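Local atomic coordinates of poly(ADP-ribose) glycohydrolase (Thermomonospora curvata, PDB entry 3SIG), a protein that hydrolyses the ribose–ribose glycosidic bonds of poly(ADP-ribose), releasing ADP-ribose, which it holds in a macrodomain-type pocket. Residues L217-C222 / A264-A269; G198-V203 / A233-G238. All coordinates share one frame; numbering follows the deposited sequence.

Contact 1: residues L217-C222 / A264-A269; sequences LGAWGC and APRHAA. With AR6 ([(2R,3S,4R,5R)-5-(6-aminopurin-9-yl)-3,4-dihydroxy-oxolan-2-yl]methyl [hydroxy-[[(2R,3S,4R,5S)-3,4,5-trihydroxyoxolan-2-yl]methoxy]phosphoryl] hydrogen phosphate), chain B.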
loop_
_atom_site.group_PDB
_atom_site.type_symbol
_atom_site.label_atom_id
_atom_site.label_comp_id
_atom_site.label_asym_id
_atom_site.label_seq_id
_atom_site.Cartn_x
_atom_site.Cartn_y
_atom_site.Cartn_z
ATOM N N LEU A 217 4.019 -0.081 -6.681
ATOM C CA LEU A 217 4.537 -1.134 -5.806
ATOM C C LEU A 217 5.844 -0.626 -5.201
ATOM O O LEU A 217 6.186 0.557 -5.323
ATOM C CB LEU A 217 4.781 -2.428 -6.610
ATOM C CG LEU A 217 3.559 -2.956 -7.364
ATOM C CD1 LEU A 217 3.930 -4.196 -8.168
ATOM C CD2 LEU A 217 2.414 -3.248 -6.442
ATOM N N GLY A 218 6.559 -1.475 -4.492
ATOM C CA GLY A 218 7.803 -1.042 -3.846
ATOM C C GLY A 218 8.346 -2.170 -3.002
ATOM O O GLY A 218 8.008 -3.349 -3.214
ATOM N N ALA A 219 9.164 -1.782 -2.034
ATOM C CA ALA A 219 9.915 -2.702 -1.191
ATOM C C ALA A 219 9.105 -3.220 -0.011
ATOM O O ALA A 219 9.476 -3.124 1.147
ATOM C CB ALA A 219 11.197 -2.031 -0.724
ATOM N N TRP A 220 7.952 -3.762 -0.355
ATOM C CA TRP A 220 6.955 -4.362 0.531
ATOM C C TRP A 220 7.628 -5.310 1.507
ATOM O O TRP A 220 8.394 -6.194 1.098
ATOM C CB TRP A 220 6.006 -5.150 -0.346
ATOM C CG TRP A 220 4.849 -5.832 0.291
ATOM C CD1 TRP A 220 3.956 -5.339 1.214
ATOM C CD2 TRP A 220 4.415 -7.137 -0.048
ATOM N NE1 TRP A 220 2.987 -6.282 1.465
ATOM C CE2 TRP A 220 3.239 -7.385 0.685
ATOM C CE3 TRP A 220 4.904 -8.131 -0.926
ATOM C CZ2 TRP A 220 2.551 -8.590 0.599
ATOM C CZ3 TRP A 220 4.219 -9.326 -1.009
ATOM C CH2 TRP A 220 3.064 -9.554 -0.244
ATOM N N GLY A 221 7.422 -5.104 2.799
ATOM C CA GLY A 221 7.937 -6.022 3.794
ATOM C C GLY A 221 9.392 -5.822 4.174
ATOM O O GLY A 221 9.870 -6.546 5.050
ATOM N N CYS A 222 10.093 -4.883 3.555
ATOM C CA CYS A 222 11.548 -4.842 3.645
ATOM C C CYS A 222 12.122 -3.839 4.630
ATOM O O CYS A 222 13.349 -3.641 4.636
ATOM C CB CYS A 222 12.170 -4.597 2.268
ATOM S SG CYS A 222 11.843 -5.866 1.053
ATOM N N ALA A 264 20.579 3.597 0.676
ATOM C CA ALA A 264 19.242 3.267 0.164
ATOM C C ALA A 264 19.152 1.832 -0.353
ATOM O O ALA A 264 18.775 1.595 -1.510
ATOM C CB ALA A 264 18.819 4.268 -0.928
ATOM N N PRO A 265 19.473 0.832 0.483
ATOM C CA PRO A 265 19.637 -0.547 0.015
ATOM C C PRO A 265 18.361 -1.154 -0.585
ATOM O O PRO A 265 18.402 -1.994 -1.488
ATOM C CB PRO A 265 20.057 -1.303 1.288
ATOM C CG PRO A 265 19.646 -0.421 2.389
ATOM C CD PRO A 265 19.801 0.966 1.912
ATOM N N ARG A 266 17.192 -0.750 -0.101
ATOM C CA ARG A 266 15.958 -1.274 -0.666
ATOM C C ARG A 266 15.816 -0.784 -2.098
ATOM O O ARG A 266 15.374 -1.547 -2.987
ATOM C CB ARG A 266 14.726 -0.865 0.170
ATOM C CG ARG A 266 14.371 -1.834 1.306
ATOM C CD ARG A 266 15.359 -1.963 2.421
ATOM N NE ARG A 266 15.688 -0.719 3.118
ATOM C CZ ARG A 266 15.701 -0.556 4.437
ATOM N NH1 ARG A 266 15.285 -1.513 5.246
ATOM N NH2 ARG A 266 16.105 0.598 4.958
ATOM N N HIS A 267 16.137 0.481 -2.328
ATOM C CA HIS A 267 16.044 1.047 -3.648
ATOM C C HIS A 267 17.064 0.391 -4.546
ATOM O O HIS A 267 16.752 0.039 -5.685
ATOM C CB HIS A 267 16.223 2.566 -3.623
ATOM C CG HIS A 267 16.318 3.162 -4.990
ATOM N ND1 HIS A 267 17.520 3.286 -5.655
ATOM C CD2 HIS A 267 15.367 3.612 -5.846
ATOM C CE1 HIS A 267 17.305 3.789 -6.857
ATOM N NE2 HIS A 267 16.010 4.001 -6.996
ATOM N N ALA A 268 18.271 0.210 -4.048
ATOM C CA ALA A 268 19.317 -0.408 -4.850
ATOM C C ALA A 268 18.939 -1.807 -5.328
ATOM O O ALA A 268 19.226 -2.173 -6.458
ATOM C CB ALA A 268 20.613 -0.442 -4.067
ATOM N N ALA A 269 18.294 -2.607 -4.487
ATOM C CA ALA A 269 17.922 -3.969 -4.865
ATOM C C ALA A 269 16.903 -3.957 -5.995
ATOM O O ALA A 269 16.993 -4.755 -6.925
ATOM C CB ALA A 269 17.356 -4.718 -3.672
HETATM N N1 AR6 B . 7.228 5.285 0.006
HETATM C C2 AR6 B . 7.951 4.362 -0.621
HETATM N N3 AR6 B . 8.845 3.515 -0.036
HETATM C C4 AR6 B . 8.936 3.669 1.304
HETATM C C5 AR6 B . 8.171 4.648 2.031
HETATM C C6 AR6 B . 7.315 5.427 1.299
HETATM N N6 AR6 B . 6.561 6.411 1.940
HETATM N N7 AR6 B . 8.531 4.482 3.416
HETATM C C8 AR6 B . 9.425 3.553 3.458
HETATM N N9 AR6 B . 9.732 3.011 2.245
HETATM P PA AR6 B . 7.906 -0.304 5.594
HETATM P PB AR6 B . 7.087 -3.151 5.912
HETATM C "C1'" AR6 B . 10.642 1.940 1.848
HETATM O O1A AR6 B . 8.987 -0.533 6.588
HETATM O O1B AR6 B . 6.109 -3.903 5.032
HETATM C C1D AR6 B . 4.303 -0.206 9.421
HETATM O O1D AR6 B . 4.367 0.183 10.764
HETATM C "C2'" AR6 B . 11.807 1.739 2.792
HETATM O "O2'" AR6 B . 12.945 1.355 2.071
HETATM O O2A AR6 B . 6.924 0.808 5.859
HETATM O O2B AR6 B . 8.484 -3.662 6.015
HETATM C C2D AR6 B . 3.073 -1.007 9.246
HETATM O O2D AR6 B . 1.902 -0.495 9.779
HETATM C "C3'" AR6 B . 11.333 0.611 3.635
HETATM O "O3'" AR6 B . 12.377 -0.168 4.123
HETATM O O3A AR6 B . 7.134 -1.668 5.326
HETATM C C3D AR6 B . 3.494 -2.398 9.460
HETATM O O3D AR6 B . 3.336 -2.595 10.841
HETATM C "C4'" AR6 B . 10.439 -0.191 2.734
HETATM O "O4'" AR6 B . 9.995 0.698 1.734
HETATM C C4D AR6 B . 4.917 -2.378 9.027
HETATM O O4D AR6 B . 5.400 -1.047 9.132
HETATM C "C5'" AR6 B . 9.257 -0.875 3.409
HETATM O "O5'" AR6 B . 8.485 0.067 4.136
HETATM C C5D AR6 B . 5.137 -2.911 7.612
HETATM O O5D AR6 B . 6.531 -2.985 7.380
#
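R266 reaches from the first turn of helix 265-273 to the loop after strand 214-217, giving up more surface to it than any other residue of the pair. Its chain bends twice, at chi2 (65°) and chi3 (58°), which brings NH1 beside the C222 carbonyl oxygen. There NH1 donates to C222 O at 2.9 Å. The N-H...O angle of 146° makes this bond bent, and the oxygen sits somewhat out of the guanidinium plane. NE is paired in a salt bridge with D259, so two directions fix the group's rotation. Nearer the backbone the contact is aliphatic: C222 CB packs on R266 CG at 3.7 Å, and A219 CB lies 3.8 Å from the same CG. The loop is consistent with the diphosphate-binding loop of the macrodomain fold; within it A219 to C222 form a type II turn, closed by C222 N to A219 O (3.0 Å). Its backbone faces the diphosphate of ADP-ribose, where G221 N makes a weak bond to O1B at 2.9 Å. Replacing R266 by an alanine would probably leave D259 without its cationic mate and C222 O without this donor, and would uncover one side of the adenosine ribose. That ribose meets the guanidinium over a face: O3' stands 3.2 Å above the plane, over its centre, while O2' approaches R266 CB at 3.4 Å.

Contact 2: residues G198-V203 / A233-G238; sequences GRAAKV and AETFAG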
loop_
_atom_site.group_PDB
_atom_site.type_symbol
_atom_site.label_atom_id
_atom_site.label_comp_id
_atom_site.label_asym_id
_atom_site.label_seq_id
_atom_site.Cartn_x
_atom_site.Cartn_y
_atom_site.Cartn_z
ATOM N N GLY A 198 2.950 -16.195 -3.492
ATOM C CA GLY A 198 1.515 -16.413 -3.478
ATOM C C GLY A 198 0.733 -15.157 -3.168
ATOM O O GLY A 198 -0.321 -14.856 -3.762
ATOM N N ARG A 199 1.219 -14.412 -2.193
ATOM C CA ARG A 199 0.546 -13.209 -1.732
ATOM C C ARG A 199 0.653 -12.082 -2.729
ATOM O O ARG A 199 -0.333 -11.429 -3.031
ATOM C CB ARG A 199 1.090 -12.826 -0.343
ATOM C CG ARG A 199 0.251 -11.813 0.417
ATOM C CD ARG A 199 0.644 -11.745 1.878
ATOM N NE ARG A 199 0.437 -13.038 2.533
ATOM C CZ ARG A 199 0.890 -13.346 3.729
ATOM N NH1 ARG A 199 0.690 -14.570 4.194
ATOM N NH2 ARG A 199 1.594 -12.494 4.428
ATOM N N ALA A 200 1.848 -11.849 -3.243
ATOM C CA ALA A 200 2.011 -10.846 -4.290
ATOM C C ALA A 200 1.190 -11.168 -5.537
ATOM O O ALA A 200 0.607 -10.260 -6.152
ATOM C CB ALA A 200 3.482 -10.697 -4.669
ATOM N N ALA A 201 1.069 -12.434 -5.879
ATOM C CA ALA A 201 0.254 -12.781 -7.019
ATOM C C ALA A 201 -1.198 -12.376 -6.773
ATOM O O ALA A 201 -1.905 -11.925 -7.688
ATOM C CB ALA A 201 0.331 -14.245 -7.302
ATOM N N LYS A 202 -1.666 -12.573 -5.543
ATOM C CA LYS A 202 -3.031 -12.212 -5.174
ATOM C C LYS A 202 -3.259 -10.701 -5.148
ATOM O O LYS A 202 -4.328 -10.206 -5.543
ATOM C CB LYS A 202 -3.404 -12.906 -3.839
ATOM C CG LYS A 202 -3.539 -14.373 -3.986
ATOM C CD LYS A 202 -3.787 -15.094 -2.669
ATOM C CE LYS A 202 -4.065 -16.568 -2.908
ATOM N NZ LYS A 202 -4.355 -17.289 -1.640
ATOM N N VAL A 203 -2.269 -9.951 -4.696
ATOM C CA VAL A 203 -2.339 -8.499 -4.785
ATOM C C VAL A 203 -2.509 -8.055 -6.249
ATOM O O VAL A 203 -3.376 -7.205 -6.559
ATOM C CB VAL A 203 -1.035 -7.873 -4.212
ATOM C CG1 VAL A 203 -0.943 -6.398 -4.558
ATOM C CG2 VAL A 203 -0.975 -8.061 -2.696
ATOM N N ALA A 233 12.100 -8.103 -4.569
ATOM C CA ALA A 233 12.213 -7.672 -5.958
ATOM C C ALA A 233 12.091 -8.881 -6.884
ATOM O O ALA A 233 11.384 -8.829 -7.891
ATOM C CB ALA A 233 13.524 -6.942 -6.190
ATOM N N GLU A 234 12.771 -9.972 -6.558
ATOM C CA GLU A 234 12.701 -11.184 -7.387
ATOM C C GLU A 234 11.274 -11.741 -7.437
ATOM O O GLU A 234 10.846 -12.253 -8.481
ATOM C CB GLU A 234 13.688 -12.244 -6.889
ATOM C CG GLU A 234 13.654 -13.516 -7.702
ATOM C CD GLU A 234 14.083 -13.313 -9.132
ATOM O OE1 GLU A 234 14.936 -12.452 -9.383
ATOM O OE2 GLU A 234 13.575 -14.045 -10.005
ATOM N N THR A 235 10.551 -11.636 -6.335
ATOM C CA THR A 235 9.171 -12.114 -6.269
ATOM C C THR A 235 8.341 -11.380 -7.312
ATOM O O THR A 235 7.629 -12.001 -8.119
ATOM C CB THR A 235 8.584 -11.900 -4.880
ATOM O OG1 THR A 235 9.314 -12.694 -3.940
ATOM C CG2 THR A 235 7.126 -12.279 -4.796
ATOM N N PHE A 236 8.416 -10.053 -7.309
ATOM C CA PHE A 236 7.680 -9.263 -8.309
ATOM C C PHE A 236 8.185 -9.537 -9.718
ATOM O O PHE A 236 7.388 -9.608 -10.657
ATOM C CB PHE A 236 7.680 -7.774 -7.995
ATOM C CG PHE A 236 6.843 -7.410 -6.816
ATOM C CD1 PHE A 236 5.471 -7.566 -6.854
ATOM C CD2 PHE A 236 7.417 -6.831 -5.694
ATOM C CE1 PHE A 236 4.669 -7.194 -5.752
ATOM C CE2 PHE A 236 6.617 -6.444 -4.614
ATOM C CZ PHE A 236 5.245 -6.627 -4.655
ATOM N N ALA A 237 9.491 -9.720 -9.875
ATOM C CA ALA A 237 10.039 -10.020 -11.197
ATOM C C ALA A 237 9.515 -11.320 -11.771
ATOM O O ALA A 237 9.208 -11.397 -12.969
ATOM C CB ALA A 237 11.564 -10.082 -11.145
ATOM N N GLY A 238 9.430 -12.355 -10.963
ATOM C CA GLY A 238 8.906 -13.619 -11.444
ATOM C C GLY A 238 7.457 -13.532 -11.898
ATOM O O GLY A 238 7.028 -14.284 -12.777
#
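A200 of helix 189-209 meets T235 and F236 of helix 229-240, two helices of the alpha/beta macrodomain fold that pack beside its mixed sheet. Apolar contact accounts for the whole crossing within these segments, and it is small: 116 Å² is buried in all. The closest pair of CA atoms, those of A200 and F236, are 7.1 Å apart, a close approach that the short alanine side chain allows. Its CB points at the partner helix and touches two groups. The first is the T235 methyl, CG2, 4.0 Å from A200 CB; it is anti to the backbone N (the OG1 torsion, chi1, is -64°), which directs it across to the other helix. The second is the F236 ring.

The polar groups find their partners elsewhere than across this contact. T235 OG1 bonds back to the Q231 carbonyl one turn earlier in its own helix, which satisfies the buried hydroxyl and leaves the methyl to do the packing. R199 and K202, from the other helix, both form salt bridges with D145.

The F236 CB sets out past the neighbouring helix, not at it, but the ring then swings nearer, and its CE1 carbon meets A200 CB obliquely at 3.9 Å.

The centres of contact 1 and contact 2 lie 14 Å apart, and their segments alternate along the chain: 198-203, 217-222, 233-238, then 264-269. In the sequence, strand 214-217 of the seven-stranded mixed sheet and the loop after it come between helices 189-209 and 229-240. The two contacts touch directly. L217 CD1 lies 3.9 Å from F236 CE1, and W220 CH2 lies 3.7 Å from R199 CG. The F236 side chain remains about 10 Å from ADP-ribose, so contact 2 forms part of the core behind the pocket, whereas contact 1 lines it. The end of strand 214-217 and the loop after it thus pack against both helices of contact 2.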